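Local coordinates for protein RPA0582 (Rhodopseudomonas palustris, PDB 3HHL) that is of unknown function but belongs to the DUF1330 family and adopts a dimeric alpha-beta-barrel fold, at residues A14-N19 with P96-F101; H26-V31 with D88-A93; R32-A37 with A120-R125; R56-V61 with P108-A113. All blocks are in the same frame, centred on the assembly; numbering follows the deposited sequence.

Interaction 1: residues A14-N19 with P96-F101; sequences AQFRAN and PSVAAF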
loop_
_atom_site.group_PDB
_atom_site.type_symbol
_atom_site.label_atom_id
_atom_site.label_comp_id
_atom_site.label_asym_id
_atom_site.label_seq_id
_atom_site.Cartn_x
_atom_site.Cartn_y
_atom_site.Cartn_z
ATOM N N ALA C 14 10.751 15.625 10.203
ATOM C CA ALA C 14 11.516 15.660 11.448
ATOM C C ALA C 14 11.270 14.343 12.209
ATOM O O ALA C 14 12.206 13.711 12.714
ATOM C CB ALA C 14 11.147 16.902 12.307
ATOM N N GLN C 15 10.013 13.919 12.243
ATOM C CA GLN C 15 9.650 12.669 12.866
ATOM C C GLN C 15 10.340 11.458 12.230
ATOM O O GLN C 15 10.704 10.531 12.937
ATOM C CB GLN C 15 8.141 12.473 12.820
ATOM C CG GLN C 15 7.398 13.218 13.939
ATOM C CD GLN C 15 5.887 13.186 13.763
ATOM O OE1 GLN C 15 5.392 13.150 12.644
ATOM N NE2 GLN C 15 5.158 13.196 14.863
ATOM N N PHE C 16 10.477 11.479 10.906
ATOM C CA PHE C 16 11.177 10.446 10.132
ATOM C C PHE C 16 12.627 10.352 10.586
ATOM O O PHE C 16 13.079 9.291 10.931
ATOM C CB PHE C 16 11.069 10.810 8.652
ATOM C CG PHE C 16 11.711 9.846 7.725
ATOM C CD1 PHE C 16 11.017 8.771 7.245
ATOM C CD2 PHE C 16 12.994 10.063 7.269
ATOM C CE1 PHE C 16 11.629 7.866 6.374
ATOM C CE2 PHE C 16 13.602 9.180 6.420
ATOM C CZ PHE C 16 12.927 8.077 5.970
ATOM N N ARG C 17 13.318 11.487 10.636
ATOM C CA ARG C 17 14.697 11.547 11.089
ATOM C C ARG C 17 14.825 11.148 12.560
ATOM O O ARG C 17 15.798 10.486 12.955
ATOM C CB ARG C 17 15.246 12.964 10.885
ATOM C CG ARG C 17 15.343 13.418 9.414
ATOM C CD ARG C 17 15.891 14.843 9.288
ATOM N NE ARG C 17 14.959 15.823 9.827
ATOM C CZ ARG C 17 14.883 17.082 9.428
ATOM N NH1 ARG C 17 15.702 17.524 8.478
ATOM N NH2 ARG C 17 13.999 17.891 9.994
ATOM N N ALA C 18 13.860 11.559 13.379
ATOM C CA ALA C 18 13.877 11.240 14.832
ATOM C C ALA C 18 13.921 9.713 15.080
ATOM O O ALA C 18 14.599 9.223 15.981
ATOM C CB ALA C 18 12.667 11.818 15.489
ATOM N N ASN C 19 13.203 8.963 14.246
ATOM C CA ASN C 19 13.179 7.549 14.363
ATOM C C ASN C 19 14.277 6.901 13.506
ATOM O O ASN C 19 14.044 6.460 12.383
ATOM C CB ASN C 19 11.838 6.997 13.989
ATOM C CG ASN C 19 11.758 5.537 14.289
ATOM O OD1 ASN C 19 12.703 4.952 14.878
ATOM N ND2 ASN C 19 10.672 4.929 13.908
ATOM N N PRO C 96 18.909 1.137 3.062
ATOM C CA PRO C 96 19.514 0.334 4.106
ATOM C C PRO C 96 19.444 1.016 5.459
ATOM O O PRO C 96 19.703 0.393 6.508
ATOM C CB PRO C 96 20.954 0.175 3.612
ATOM C CG PRO C 96 21.167 1.284 2.682
ATOM C CD PRO C 96 19.901 1.612 2.078
ATOM N N SER C 97 19.091 2.291 5.440
ATOM C CA SER C 97 19.051 3.054 6.667
ATOM C C SER C 97 18.234 4.299 6.399
ATOM O O SER C 97 18.003 4.656 5.243
ATOM C CB SER C 97 20.462 3.497 7.080
ATOM O OG SER C 97 20.969 4.473 6.150
ATOM N N VAL C 98 17.822 4.947 7.487
ATOM C CA VAL C 98 17.182 6.207 7.424
ATOM C C VAL C 98 18.164 7.230 6.859
ATOM O O VAL C 98 17.804 8.043 6.029
ATOM C CB VAL C 98 16.696 6.648 8.800
ATOM C CG1 VAL C 98 16.242 8.095 8.779
ATOM C CG2 VAL C 98 15.566 5.749 9.260
ATOM N N ALA C 99 19.414 7.152 7.275
ATOM C CA ALA C 99 20.425 8.097 6.850
ATOM C C ALA C 99 20.605 8.021 5.330
ATOM O O ALA C 99 20.849 9.051 4.694
ATOM C CB ALA C 99 21.756 7.872 7.610
ATOM N N ALA C 100 20.468 6.836 4.743
ATOM C CA ALA C 100 20.685 6.729 3.307
ATOM C C ALA C 100 19.611 7.546 2.612
ATOM O O ALA C 100 19.884 8.245 1.643
ATOM C CB ALA C 100 20.656 5.285 2.838
ATOM N N PHE C 101 18.398 7.457 3.126
ATOM C CA PHE C 101 17.282 8.114 2.525
ATOM C C PHE C 101 17.388 9.623 2.682
ATOM O O PHE C 101 17.017 10.356 1.774
ATOM C CB PHE C 101 15.982 7.632 3.174
ATOM C CG PHE C 101 14.743 8.175 2.530
ATOM C CD1 PHE C 101 14.121 7.497 1.509
ATOM C CD2 PHE C 101 14.215 9.380 2.927
ATOM C CE1 PHE C 101 12.972 8.022 0.900
ATOM C CE2 PHE C 101 13.081 9.894 2.319
ATOM C CZ PHE C 101 12.468 9.219 1.328
#

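Interaction 2: residues H26-V31 with D88-A93; sequences HMLNLV and DHVFIA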
loop_
_atom_site.group_PDB
_atom_site.type_symbol
_atom_site.label_atom_id
_atom_site.label_comp_id
_atom_site.label_asym_id
_atom_site.label_seq_id
_atom_site.Cartn_x
_atom_site.Cartn_y
_atom_site.Cartn_z
ATOM N N HIS C 26 11.464 0.183 4.471
ATOM C CA HIS C 26 10.730 -0.061 3.247
ATOM C C HIS C 26 9.748 1.046 3.049
ATOM O O HIS C 26 8.960 1.357 3.928
ATOM C CB HIS C 26 9.976 -1.385 3.322
ATOM C CG HIS C 26 10.815 -2.562 2.957
ATOM N ND1 HIS C 26 10.303 -3.837 2.861
ATOM C CD2 HIS C 26 12.150 -2.662 2.726
ATOM C CE1 HIS C 26 11.290 -4.667 2.578
ATOM N NE2 HIS C 26 12.421 -3.983 2.483
HETATM N N MSE C 27 9.791 1.632 1.877
HETATM C CA MSE C 27 8.996 2.783 1.565
HETATM C C MSE C 27 7.944 2.370 0.515
HETATM O O MSE C 27 8.244 2.195 -0.676
HETATM C CB MSE C 27 9.893 3.871 1.036
HETATM C CG MSE C 27 11.008 4.283 1.965
HETATM SE SE MSE C 27 10.408 4.988 3.635
HETATM C CE MSE C 27 9.687 6.661 3.043
ATOM N N LEU C 28 6.706 2.210 0.985
ATOM C CA LEU C 28 5.578 1.878 0.116
ATOM C C LEU C 28 5.062 3.141 -0.518
ATOM O O LEU C 28 4.626 4.049 0.190
ATOM C CB LEU C 28 4.475 1.195 0.899
ATOM C CG LEU C 28 3.166 0.902 0.174
ATOM C CD1 LEU C 28 3.368 0.102 -1.124
ATOM C CD2 LEU C 28 2.196 0.170 1.127
ATOM N N ASN C 29 5.118 3.193 -1.841
ATOM C CA ASN C 29 4.709 4.373 -2.610
ATOM C C ASN C 29 3.384 4.072 -3.342
ATOM O O ASN C 29 3.319 3.120 -4.150
ATOM C CB ASN C 29 5.776 4.696 -3.676
ATOM C CG ASN C 29 7.004 5.401 -3.122
ATOM O OD1 ASN C 29 7.125 6.606 -3.279
ATOM N ND2 ASN C 29 7.942 4.651 -2.520
ATOM N N LEU C 30 2.344 4.858 -3.089
ATOM C CA LEU C 30 1.128 4.820 -3.895
ATOM C C LEU C 30 1.086 6.140 -4.669
ATOM O O LEU C 30 0.985 7.209 -4.064
ATOM C CB LEU C 30 -0.113 4.653 -3.036
ATOM C CG LEU C 30 -0.032 3.556 -1.956
ATOM C CD1 LEU C 30 -1.243 3.617 -1.073
ATOM C CD2 LEU C 30 0.160 2.116 -2.512
ATOM N N VAL C 31 1.200 6.106 -5.995
ATOM C CA VAL C 31 1.275 7.372 -6.726
ATOM C C VAL C 31 0.180 7.539 -7.771
ATOM O O VAL C 31 -0.011 6.657 -8.634
ATOM C CB VAL C 31 2.620 7.547 -7.458
ATOM C CG1 VAL C 31 2.673 8.947 -8.055
ATOM C CG2 VAL C 31 3.797 7.273 -6.521
ATOM N N ASP C 88 -1.472 4.901 -10.088
ATOM C CA ASP C 88 -0.817 4.634 -11.358
ATOM C C ASP C 88 0.480 3.875 -11.125
ATOM O O ASP C 88 0.858 3.060 -11.938
ATOM C CB ASP C 88 -0.519 5.956 -12.075
ATOM C CG ASP C 88 -1.774 6.712 -12.456
ATOM O OD1 ASP C 88 -2.633 6.111 -13.117
ATOM O OD2 ASP C 88 -1.904 7.910 -12.118
ATOM N N HIS C 89 1.169 4.160 -10.019
ATOM C CA HIS C 89 2.379 3.449 -9.680
ATOM C C HIS C 89 2.273 2.944 -8.254
ATOM O O HIS C 89 1.868 3.689 -7.367
ATOM C CB HIS C 89 3.571 4.363 -9.780
ATOM C CG HIS C 89 3.897 4.754 -11.173
ATOM N ND1 HIS C 89 3.782 3.881 -12.235
ATOM C CD2 HIS C 89 4.339 5.923 -11.694
ATOM C CE1 HIS C 89 4.136 4.494 -13.352
ATOM N NE2 HIS C 89 4.468 5.736 -13.052
ATOM N N VAL C 90 2.630 1.682 -8.039
ATOM C CA VAL C 90 2.612 1.115 -6.712
ATOM C C VAL C 90 3.864 0.261 -6.559
ATOM O O VAL C 90 4.037 -0.691 -7.272
ATOM C CB VAL C 90 1.335 0.283 -6.462
ATOM C CG1 VAL C 90 1.309 -0.234 -5.045
ATOM C CG2 VAL C 90 0.134 1.098 -6.697
ATOM N N PHE C 91 4.732 0.629 -5.625
ATOM C CA PHE C 91 6.008 -0.073 -5.393
ATOM C C PHE C 91 6.522 0.157 -3.976
ATOM O O PHE C 91 6.078 1.107 -3.260
ATOM C CB PHE C 91 7.112 0.366 -6.387
ATOM C CG PHE C 91 7.416 1.816 -6.339
ATOM C CD1 PHE C 91 6.619 2.712 -6.999
ATOM C CD2 PHE C 91 8.485 2.294 -5.596
ATOM C CE1 PHE C 91 6.916 4.106 -6.954
ATOM C CE2 PHE C 91 8.783 3.669 -5.506
ATOM C CZ PHE C 91 8.000 4.575 -6.195
ATOM N N ILE C 92 7.492 -0.693 -3.627
ATOM C CA ILE C 92 8.219 -0.601 -2.375
ATOM C C ILE C 92 9.678 -0.436 -2.686
ATOM O O ILE C 92 10.246 -1.248 -3.430
ATOM C CB ILE C 92 8.015 -1.853 -1.482
ATOM C CG1 ILE C 92 6.514 -1.989 -1.078
ATOM C CG2 ILE C 92 8.937 -1.783 -0.282
ATOM C CD1 ILE C 92 6.167 -3.398 -0.451
ATOM N N ALA C 93 10.281 0.611 -2.120
ATOM C CA ALA C 93 11.717 0.912 -2.274
ATOM C C ALA C 93 12.296 0.551 -0.933
ATOM O O ALA C 93 11.752 0.942 0.091
ATOM C CB ALA C 93 11.944 2.422 -2.604
#

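Interaction 3: residues R32-A37 with A120-R125; sequences RLRPRA and AVEDSR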
loop_
_atom_site.group_PDB
_atom_site.type_symbol
_atom_site.label_atom_id
_atom_site.label_comp_id
_atom_site.label_asym_id
_atom_site.label_seq_id
_atom_site.Cartn_x
_atom_site.Cartn_y
_atom_site.Cartn_z
ATOM N N ARG C 32 -0.525 8.663 -7.709
ATOM C CA ARG C 32 -1.527 8.970 -8.701
ATOM C C ARG C 32 -1.066 10.164 -9.513
ATOM O O ARG C 32 -0.846 11.236 -8.961
ATOM C CB ARG C 32 -2.862 9.268 -8.039
ATOM C CG ARG C 32 -4.004 9.431 -9.036
ATOM C CD ARG C 32 -5.341 9.542 -8.316
ATOM N NE ARG C 32 -6.401 10.081 -9.163
ATOM C CZ ARG C 32 -7.695 9.904 -8.930
ATOM N NH1 ARG C 32 -8.090 9.176 -7.890
ATOM N NH2 ARG C 32 -8.585 10.440 -9.742
ATOM N N LEU C 33 -0.921 9.975 -10.820
ATOM C CA LEU C 33 -0.357 10.991 -11.682
ATOM C C LEU C 33 -1.395 11.948 -12.275
ATOM O O LEU C 33 -2.523 11.566 -12.565
ATOM C CB LEU C 33 0.412 10.318 -12.814
ATOM C CG LEU C 33 1.653 9.487 -12.433
ATOM C CD1 LEU C 33 2.175 8.771 -13.662
ATOM C CD2 LEU C 33 2.708 10.363 -11.806
ATOM N N ARG C 34 -0.985 13.197 -12.480
ATOM C CA ARG C 34 -1.794 14.152 -13.232
ATOM C C ARG C 34 -1.850 13.760 -14.691
ATOM O O ARG C 34 -0.854 13.298 -15.250
ATOM C CB ARG C 34 -1.183 15.533 -13.198
ATOM C CG ARG C 34 -1.276 16.243 -11.909
ATOM C CD ARG C 34 -0.623 17.613 -12.021
ATOM N NE ARG C 34 -0.369 18.107 -10.681
ATOM C CZ ARG C 34 -1.288 18.666 -9.899
ATOM N NH1 ARG C 34 -2.533 18.847 -10.352
ATOM N NH2 ARG C 34 -0.955 19.044 -8.662
ATOM N N PRO C 35 -2.999 13.952 -15.324
ATOM C CA PRO C 35 -3.047 13.818 -16.789
ATOM C C PRO C 35 -2.046 14.769 -17.416
ATOM O O PRO C 35 -1.194 14.342 -18.210
ATOM C CB PRO C 35 -4.473 14.243 -17.151
ATOM C CG PRO C 35 -5.259 14.050 -15.915
ATOM C CD PRO C 35 -4.323 14.135 -14.727
ATOM N N ARG C 36 -2.140 16.046 -17.030
ATOM C CA ARG C 36 -1.201 17.067 -17.508
ATOM C C ARG C 36 -0.272 17.498 -16.351
ATOM O O ARG C 36 -0.740 17.841 -15.267
ATOM C CB ARG C 36 -1.949 18.263 -18.168
ATOM N N ALA C 37 1.036 17.449 -16.592
ATOM C CA ALA C 37 2.032 17.859 -15.604
ATOM C C ALA C 37 1.935 19.367 -15.294
ATOM O O ALA C 37 1.779 20.170 -16.204
ATOM C CB ALA C 37 3.437 17.497 -16.092
ATOM N N ALA C 120 4.464 16.069 -11.479
ATOM C CA ALA C 120 3.772 14.872 -11.980
ATOM C C ALA C 120 2.603 14.456 -11.106
ATOM O O ALA C 120 1.579 13.978 -11.620
ATOM C CB ALA C 120 4.730 13.698 -12.096
ATOM N N VAL C 121 2.777 14.587 -9.784
ATOM C CA VAL C 121 1.936 13.835 -8.866
ATOM C C VAL C 121 0.676 14.617 -8.508
ATOM O O VAL C 121 0.739 15.761 -8.078
ATOM C CB VAL C 121 2.717 13.406 -7.616
ATOM C CG1 VAL C 121 1.784 12.766 -6.585
ATOM C CG2 VAL C 121 3.854 12.465 -8.013
ATOM N N GLU C 122 -0.468 13.985 -8.701
ATOM C CA GLU C 122 -1.733 14.561 -8.308
ATOM C C GLU C 122 -2.055 14.289 -6.845
ATOM O O GLU C 122 -2.628 15.148 -6.155
ATOM C CB GLU C 122 -2.843 13.987 -9.180
ATOM C CG GLU C 122 -4.139 14.788 -9.181
ATOM C CD GLU C 122 -5.176 14.154 -10.096
ATOM O OE1 GLU C 122 -5.310 14.661 -11.253
ATOM O OE2 GLU C 122 -5.800 13.136 -9.657
ATOM N N ASP C 123 -1.708 13.094 -6.385
ATOM C CA ASP C 123 -1.922 12.655 -4.993
ATOM C C ASP C 123 -1.073 11.429 -4.808
ATOM O O ASP C 123 -0.821 10.718 -5.766
ATOM C CB ASP C 123 -3.382 12.275 -4.809
ATOM C CG ASP C 123 -3.795 12.032 -3.350
ATOM O OD1 ASP C 123 -3.129 12.474 -2.370
ATOM O OD2 ASP C 123 -4.874 11.391 -3.211
ATOM N N SER C 124 -0.613 11.194 -3.589
ATOM C CA SER C 124 0.261 10.048 -3.303
ATOM C C SER C 124 0.266 9.710 -1.846
ATOM O O SER C 124 -0.142 10.510 -1.026
ATOM C CB SER C 124 1.706 10.342 -3.687
ATOM O OG SER C 124 2.174 11.497 -2.998
ATOM N N ARG C 125 0.753 8.518 -1.547
ATOM C CA ARG C 125 1.125 8.133 -0.197
ATOM C C ARG C 125 2.528 7.611 -0.217
ATOM O O ARG C 125 2.946 7.003 -1.197
ATOM C CB ARG C 125 0.221 7.035 0.298
ATOM C CG ARG C 125 -1.223 7.398 0.300
ATOM C CD ARG C 125 -1.478 8.493 1.305
ATOM N NE ARG C 125 -2.889 8.804 1.348
ATOM C CZ ARG C 125 -3.494 9.697 0.568
ATOM N NH1 ARG C 125 -2.820 10.412 -0.343
ATOM N NH2 ARG C 125 -4.798 9.893 0.715
#

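Interaction 4: residues R56-V61 with P108-A113; sequences RDSGPV and PVYREA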
loop_
_atom_site.group_PDB
_atom_site.type_symbol
_atom_site.label_atom_id
_atom_site.label_comp_id
_atom_site.label_asym_id
_atom_site.label_seq_id
_atom_site.Cartn_x
_atom_site.Cartn_y
_atom_site.Cartn_z
ATOM N N ARG C 56 14.313 8.822 -14.094
ATOM C CA ARG C 56 15.581 8.842 -14.834
ATOM C C ARG C 56 16.660 9.511 -14.016
ATOM O O ARG C 56 17.717 8.938 -13.762
ATOM C CB ARG C 56 15.428 9.588 -16.173
ATOM C CG ARG C 56 16.750 10.155 -16.757
ATOM C CD ARG C 56 16.597 10.826 -18.142
ATOM N NE ARG C 56 15.513 11.805 -18.211
ATOM C CZ ARG C 56 15.670 13.108 -18.019
ATOM N NH1 ARG C 56 16.862 13.595 -17.746
ATOM N NH2 ARG C 56 14.642 13.928 -18.102
ATOM N N ASP C 57 16.337 10.711 -13.564
ATOM C CA ASP C 57 17.303 11.619 -12.972
ATOM C C ASP C 57 17.609 11.270 -11.522
ATOM O O ASP C 57 18.691 11.571 -11.039
ATOM C CB ASP C 57 16.797 13.059 -13.018
ATOM C CG ASP C 57 16.770 13.646 -14.409
ATOM O OD1 ASP C 57 17.172 12.958 -15.386
ATOM O OD2 ASP C 57 16.329 14.826 -14.502
ATOM N N SER C 58 16.654 10.673 -10.821
ATOM C CA SER C 58 16.867 10.330 -9.411
ATOM C C SER C 58 17.436 8.917 -9.201
ATOM O O SER C 58 18.067 8.651 -8.187
ATOM C CB SER C 58 15.579 10.511 -8.596
ATOM O OG SER C 58 14.587 9.581 -8.963
ATOM N N GLY C 59 17.201 8.025 -10.159
ATOM C CA GLY C 59 17.743 6.666 -10.126
ATOM C C GLY C 59 19.189 6.531 -9.681
ATOM O O GLY C 59 19.483 5.790 -8.765
ATOM N N PRO C 60 20.102 7.253 -10.319
ATOM C CA PRO C 60 21.498 7.051 -9.928
ATOM C C PRO C 60 21.785 7.432 -8.499
ATOM O O PRO C 60 22.658 6.847 -7.885
ATOM C CB PRO C 60 22.278 7.964 -10.880
ATOM C CG PRO C 60 21.346 8.150 -12.063
ATOM C CD PRO C 60 19.965 8.122 -11.500
ATOM N N VAL C 61 21.068 8.410 -7.979
ATOM C CA VAL C 61 21.348 8.889 -6.638
ATOM C C VAL C 61 20.879 7.841 -5.665
ATOM O O VAL C 61 21.577 7.453 -4.732
ATOM C CB VAL C 61 20.657 10.222 -6.317
ATOM C CG1 VAL C 61 21.053 10.693 -4.905
ATOM C CG2 VAL C 61 21.039 11.244 -7.343
ATOM N N PRO C 108 22.042 17.294 -4.334
ATOM C CA PRO C 108 21.650 18.322 -5.283
ATOM C C PRO C 108 21.075 17.783 -6.574
ATOM O O PRO C 108 20.143 18.391 -7.123
ATOM C CB PRO C 108 22.954 19.094 -5.550
ATOM C CG PRO C 108 24.054 18.258 -4.963
ATOM C CD PRO C 108 23.441 17.446 -3.894
ATOM N N VAL C 109 21.587 16.668 -7.064
ATOM C CA VAL C 109 20.974 16.080 -8.237
ATOM C C VAL C 109 19.556 15.611 -7.934
ATOM O O VAL C 109 18.683 15.779 -8.777
ATOM C CB VAL C 109 21.804 14.944 -8.815
ATOM C CG1 VAL C 109 21.098 14.286 -9.997
ATOM C CG2 VAL C 109 23.172 15.484 -9.239
ATOM N N TYR C 110 19.320 15.033 -6.756
ATOM C CA TYR C 110 17.958 14.602 -6.373
ATOM C C TYR C 110 17.054 15.778 -6.192
ATOM O O TYR C 110 15.928 15.734 -6.628
ATOM C CB TYR C 110 17.909 13.785 -5.074
ATOM C CG TYR C 110 16.510 13.281 -4.741
ATOM C CD1 TYR C 110 16.028 12.084 -5.269
ATOM C CD2 TYR C 110 15.671 14.015 -3.921
ATOM C CE1 TYR C 110 14.748 11.648 -4.991
ATOM C CE2 TYR C 110 14.404 13.592 -3.620
ATOM C CZ TYR C 110 13.931 12.421 -4.159
ATOM O OH TYR C 110 12.636 12.036 -3.850
ATOM N N ARG C 111 17.542 16.828 -5.543
ATOM C CA ARG C 111 16.710 18.013 -5.292
ATOM C C ARG C 111 16.218 18.677 -6.574
ATOM O O ARG C 111 15.168 19.316 -6.556
ATOM C CB ARG C 111 17.390 19.022 -4.365
ATOM C CG ARG C 111 16.874 18.930 -2.933
ATOM C CD ARG C 111 17.759 19.663 -1.907
ATOM N NE ARG C 111 17.452 19.226 -0.539
ATOM C CZ ARG C 111 16.461 19.709 0.204
ATOM N NH1 ARG C 111 15.680 20.671 -0.287
ATOM N NH2 ARG C 111 16.250 19.226 1.427
ATOM N N GLU C 112 16.950 18.508 -7.681
ATOM C CA GLU C 112 16.459 18.924 -9.021
ATOM C C GLU C 112 15.475 17.890 -9.609
ATOM O O GLU C 112 14.432 18.232 -10.163
ATOM C CB GLU C 112 17.601 19.123 -10.053
ATOM C CG GLU C 112 18.402 20.434 -9.976
ATOM C CD GLU C 112 17.533 21.693 -9.943
ATOM O OE1 GLU C 112 16.926 22.015 -10.987
ATOM O OE2 GLU C 112 17.466 22.345 -8.864
ATOM N N ALA C 113 15.824 16.621 -9.518
ATOM C CA ALA C 113 14.977 15.573 -10.078
ATOM C C ALA C 113 13.570 15.624 -9.492
ATOM O O ALA C 113 12.581 15.443 -10.205
ATOM C CB ALA C 113 15.597 14.221 -9.865
#

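Interaction 1: residues A14-N19 with P96-F101
Phe16 reaches out from helix 10-18 and sets one corner of its ring against both Val98 and Phe101. Its CE2 lies 3.6 Å from Phe101 CD2, and CE2 is also 3.7 Å from CG1 of Val98; its CZ also lies close to CG and CD2 of Phe101. The two aromatic side chains cross at about a right angle, with ring planes 55° apart, so the pair meets obliquely. Phe16 and Val98, by contrast, slide past each other in opposite directions. Both phenylalanines hold CG anti to the backbone N (chi1 -179° for Phe16, -175° for Phe101), which sends each ring across to the other helix. The second branch of Val98, CG2, touches Asn19 O at 3.5 Å, just where helix 10-18 ends. An alanine in place of Phe101 removes the ring that Phe16 crosses and would probably loosen the packing over Ile25, which both rings touch.

Further out, Ser97 caps helix 98-106: Ser97 OG accepts from Ala100 N at 2.8 Å, fixing the first turn that carries Val98. On the side of helix 10-18, Arg128 bonds to Asn19 O and makes a cation-pi contact with Phe16. The arrangement is apolar helix-end packing in an alpha+beta fold of the dimeric alpha-beta-barrel kind, beside the start of strand 25-33.

Interaction 2: residues H26-V31 with D88-A93
Seven backbone hydrogen bonds zip these antiparallel strands together. The straightest runs from Asn29 N to Phe91 O, 2.7 Å long, with 176° at the hydrogen and lying nearly along the C=O axis. Met27 pairs with Ala93 through Met27 N to Ala93 O, also 2.7 Å, and a return bond. At the far end Val31 O takes two donors, Asp88 N at 2.7 Å and His89 N at 3.1 Å, both in the carbonyl plane. This is a classic beta bulge; the carboxylate OD2 of Asp88 goes on to accept from Leu33 N.

Beside the ladder, Asn29 lies flat on Phe91. The amide and ring planes are only 9° apart, and Asn29 CB sits over the ring face 3.6 Å from the centroid of Phe91, a CH-pi contact. Phe91 gets there by taking the crowded position between backbone N and carbonyl carbon (chi1 59°), while a weak bond from Asn29 ND2 to Met27 O steadies the amide. On the other face Leu30 CD2 meets Val90 CG1 at 3.6 Å, the two side chains pointing the same way, and Leu28 CD1 lies 3.8 Å from Ile92 CG1.

These are the inner two strands of the four-stranded sheet: strand 25-33 bonds onward to 121-128, strand 89-95 to 71-80, and Tyr51 of helix 47-64 packs on Val31 and Phe91.

Interaction 3: residues R32-A37 with A120-R125
A classic beta bulge interrupts the pairing of strand 25-33 with strand 121-128 near the end of the former: Glu122 and Asp123 both face Arg32, whose O receives Glu122 N at 2.8 Å and Asp123 N at 3.3 Å. The bulge turns the side chain of Glu122 in among two arginines and a proline. Arg32 and Glu122 lie side by side and point the same way, both chains extended, and their flat ends are turned 44° apart. Arg32 NE forms a salt bridge with Glu122 OE2 at 3.2 Å, while Arg32 NH1 is held separately by Asp84 O, so the guanidinium is gripped from two places.

Arg34 behaves differently. It crosses Glu122 obliquely, its guanidinium steeply tilted to the carboxylate at 76°, and the charged ends do not meet. Instead Arg34 CG rests 3.9 Å from Glu122 CB, and one face of the guanidinium covers Glu122 CA. An alanine at Arg34 takes away both of these contacts and would probably leave the bulge less well covered and Glu122 less firmly placed. The other carboxylate oxygen, Glu122 OE1, touches Pro35 CD at 3.6 Å.

Leu33 turns to the side of helix 47-64, where Leu33 CD2 meets Ala120 CB at 3.9 Å and Tyr51 and Ala50 close the patch. Beyond the corner at Glu122 and Asp123, Arg125 forms a salt bridge with an acidic side chain of a neighbouring subunit. Past the bulge the pairing finishes with a nearly straight bond, Arg34 N to Ala120 O, 2.8 Å long and 174° at the hydrogen.

Interaction 4: residues R56-V61 with P108-A113
Helix 47-64 and the short helix 108-113 run roughly antiparallel, their local axes 153° apart in direction and 8.5 Å apart at closest approach. The snug part centres on small side chains. Ala113 CB abuts Asp57 CB at 3.6 Å and also nears Ser58 N, while Ser58 CB lies 3.7 Å from Tyr110 CD1, approaching the ring obliquely. Tyr110 carries CG anti to its backbone N (chi1 -177°), which sends the ring inward to Met104 and Ile105 of helix 98-106.

The looser part is made by the valines. The side chains of Val61 and Val109 cross obliquely, with Val61 CG2 4.0 Å from Val109 CG1, and Val109, exposed to solvent, also lays CG1 against Asp57 O. Asp57 keeps its carboxylate for a salt bridge with Arg56 in its own helix. Nearby the helix is kinked at Pro60, whose N has no hydrogen to give.

The polar ends on the buried side find partners elsewhere: Ser58 OG bonds to Tyr54 O, and Tyr110 OH to Tyr54 OH. The first bond stays within helix 47-64; the second, between the two hydroxyls, joins the helices. The segments themselves meet mostly through carbon, so their fit rests on shape and apolar contact rather than directed bonds.

From the N terminus, helix 10-18 comes first and is joined to helix 98-106 by interaction 1, which closes a loop that encloses interaction 2 entirely. Strand 25-33 then serves two contacts: residues 26-31 pair with 88-93 in interaction 2, and residues 32-37 pair with 120-125 in interaction 3. These two cross along the chain and touch through Asp88 and Leu30, building one continuous sheet. Helix 47-64 follows, and interaction 4, joining it to helix 108-113, lies wholly within the loop of interaction 3 while crossing interactions 1 and 2. Interactions 1 and 3 also cross and sit on opposite sides of the chain's centre, their own centres about 25 Å apart.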